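YycN protein (Bacillus subtilis, PDB 1ON0) is a putative acetyltransferase of the GNAT family that probably transfers acyl groups, as its family does from acyl-CoA. Local coordinates at the interface of chains A and B. Residues are numbered along the deposited sequence; one frame, centred on the assembly and turned at random. Chains: chain A/B, YycN protein.

The interface of chains A and B. Residues chain A 2, 103-105, 108; chain B 10-11, 14.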
ATOM      1  N   THR A   2       4.746  10.508   3.751  1.00 31.81           N
ATOM      2  CA  THR A   2       4.212  11.836   3.476  1.00 30.12           C
ATOM      3  C   THR A   2       4.519  12.221   2.036  1.00 27.55           C
ATOM      4  O   THR A   2       5.610  11.961   1.536  1.00 24.28           O
ATOM      5  CB  THR A   2       4.865  12.902   4.350  1.00 43.64           C
ATOM      6  OG1 THR A   2       6.061  13.363   3.707  1.00 45.05           O
ATOM      7  CG2 THR A   2       5.222  12.335   5.717  1.00 42.85           C
ATOM      8  N   LYS A 103       0.454   1.450  -4.292  1.00 26.36           N
ATOM      9  CA  LYS A 103       0.994   1.544  -2.943  1.00 24.35           C
ATOM     10  C   LYS A 103       0.098   2.390  -2.057  1.00 24.04           C
ATOM     11  O   LYS A 103       0.299   2.457  -0.840  1.00 21.33           O
ATOM     12  CB  LYS A 103       2.399   2.158  -2.975  1.00 27.28           C
ATOM     13  CG  LYS A 103       3.468   1.303  -3.653  1.00 28.87           C
ATOM     14  CD  LYS A 103       3.590  -0.070  -2.995  1.00 30.74           C
ATOM     15  CE  LYS A 103       4.790  -0.833  -3.530  1.00 32.70           C
ATOM     16  NZ  LYS A 103       6.061  -0.141  -3.146  1.00 33.21           N
ATOM     17  N   GLY A 104      -0.881   3.049  -2.677  1.00 18.60           N
ATOM     18  CA  GLY A 104      -1.792   3.878  -1.920  1.00 18.29           C
ATOM     19  C   GLY A 104      -1.307   5.305  -1.772  1.00 20.35           C
ATOM     20  O   GLY A 104      -1.831   6.068  -0.954  1.00 22.60           O
ATOM     21  N   TYR A 105      -0.295   5.679  -2.550  1.00 20.78           N
ATOM     22  CA  TYR A 105       0.209   7.047  -2.472  1.00 19.99           C
ATOM     23  C   TYR A 105      -0.794   8.017  -3.091  1.00 20.42           C
ATOM     24  O   TYR A 105      -0.880   9.169  -2.670  1.00 23.19           O
ATOM     25  CB  TYR A 105       1.555   7.201  -3.208  1.00 15.81           C
ATOM     26  CG  TYR A 105       2.692   6.369  -2.653  1.00 14.25           C
ATOM     27  CD1 TYR A 105       2.928   6.291  -1.284  1.00 16.07           C
ATOM     28  CD2 TYR A 105       3.538   5.675  -3.502  1.00 14.03           C
ATOM     29  CE1 TYR A 105       3.985   5.534  -0.768  1.00 15.85           C
ATOM     30  CE2 TYR A 105       4.599   4.920  -3.000  1.00 15.87           C
ATOM     31  CZ  TYR A 105       4.810   4.856  -1.625  1.00 16.14           C
ATOM     32  OH  TYR A 105       5.833   4.087  -1.118  1.00 19.96           O
ATOM     33  N   GLN A 108      -2.996   9.354  -0.570  1.00 15.59           N
ATOM     34  CA  GLN A 108      -2.248  10.252   0.307  1.00 17.95           C
ATOM     35  C   GLN A 108      -1.901  11.544  -0.428  1.00 18.75           C
ATOM     36  O   GLN A 108      -1.845  12.616   0.177  1.00 19.68           O
ATOM     37  CB  GLN A 108      -0.959   9.596   0.823  1.00 20.88           C
ATOM     38  CG  GLN A 108      -1.195   8.568   1.921  1.00 23.85           C
ATOM     39  CD  GLN A 108       0.083   7.877   2.364  1.00 25.78           C
ATOM     40  OE1 GLN A 108       0.102   7.176   3.380  1.00 27.44           O
ATOM     41  NE2 GLN A 108       1.164   8.077   1.605  1.00 21.96           N
TER
ATOM     42  N   THR B  10       1.076   1.799   1.781  1.00 21.65           N
ATOM     43  CA  THR B  10       1.587   2.917   2.559  1.00 21.77           C
ATOM     44  C   THR B  10       0.953   3.100   3.937  1.00 22.84           C
ATOM     45  O   THR B  10       1.661   3.375   4.903  1.00 22.05           O
ATOM     46  CB  THR B  10       1.514   4.242   1.752  1.00 27.14           C
ATOM     47  OG1 THR B  10       2.043   5.309   2.547  1.00 27.76           O
ATOM     48  CG2 THR B  10       0.072   4.568   1.359  1.00 29.20           C
ATOM     49  N   GLU B  11      -0.361   2.945   4.060  1.00 27.69           N
ATOM     50  CA  GLU B  11      -0.956   3.103   5.386  1.00 27.57           C
ATOM     51  C   GLU B  11      -0.536   1.935   6.277  1.00 28.56           C
ATOM     52  O   GLU B  11      -0.239   2.128   7.449  1.00 27.20           O
ATOM     53  CB  GLU B  11      -2.489   3.207   5.316  1.00 28.03           C
ATOM     54  CG  GLU B  11      -2.985   4.539   4.759  1.00 30.71           C
ATOM     55  CD  GLU B  11      -2.476   5.746   5.553  1.00 33.70           C
ATOM     56  OE1 GLU B  11      -2.359   6.836   4.957  1.00 34.60           O
ATOM     57  OE2 GLU B  11      -2.209   5.618   6.769  1.00 32.85           O
ATOM     58  N   ARG B  14       2.698   2.541   7.604  1.00 37.96           N
ATOM     59  CA  ARG B  14       2.638   3.578   8.625  1.00 38.35           C
ATOM     60  C   ARG B  14       2.368   2.908   9.960  1.00 37.21           C
ATOM     61  O   ARG B  14       3.075   3.135  10.932  1.00 38.17           O
ATOM     62  CB  ARG B  14       1.521   4.580   8.311  1.00 53.89           C
ATOM     63  CG  ARG B  14       1.534   5.844   9.180  1.00 59.03           C
ATOM     64  CD  ARG B  14       2.617   6.845   8.758  1.00 66.20           C
ATOM     65  NE  ARG B  14       2.318   7.501   7.480  1.00 72.62           N
ATOM     66  CZ  ARG B  14       3.055   8.471   6.937  1.00 75.01           C
ATOM     67  NH1 ARG B  14       4.146   8.914   7.553  1.00 76.60           N
ATOM     68  NH2 ARG B  14       2.710   8.997   5.768  1.00 75.77           N
TER
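B:Thr10, first residue of helix 10-21, meets A:Lys103, A:Gly104 and A:Tyr105, which belong to the glycine-rich loop and helix start that hold the acyl-CoA pyrophosphate in GNAT acetyltransferases. The protein is a homodimer, but whether this contact, part of an interface without exact two-fold symmetry, belongs to that dimer is uncertain.

The backbone N of B:Thr10 donates a hydrogen bond to the carbonyl O of A:Lys103 at 2.8 Å, with 165° at the hydrogen. With OG1 anti to the backbone N (chi1 -179°), the B:Thr10 hydroxyl points at the A:Gln108 amide and CG2 turns toward A:Gly104. As modelled, B:Thr10 OG1 donates to A:Gln108 OE1 at 2.8 Å, side-on at a C=O...donor angle of 98°; A:Gln108 NE2 is also 3.1 Å from B:Thr10 OG1, possibly a weaker bond.

The amide assignment is doubtful: A:Gln108 OE1 lies 2.9 Å from carboxylate OE1 of B:Glu11, ordinarily a clash of two acceptors, the two planes nearly perpendicular. Exchanging amide O and N would give B:Glu11 a donor, and the B:Thr10 hydroxyl would then probably accept. An alanine in place of A:Gln108 would probably leave that hydroxyl without its amide partner and open a gap beside CG2.

Among apolar contacts, B:Thr10 CG2 packs 3.5 Å from A:Gln108 CD and also against A:Gly104 CA. A:Tyr105 brings ring atom CE1 to 3.8 Å from B:Thr10 CB.

Poorly ordered B:Arg14 places NH2 3.2 Å from the backbone N of A:Thr2; both are donors, hence no hydrogen bond is inferred.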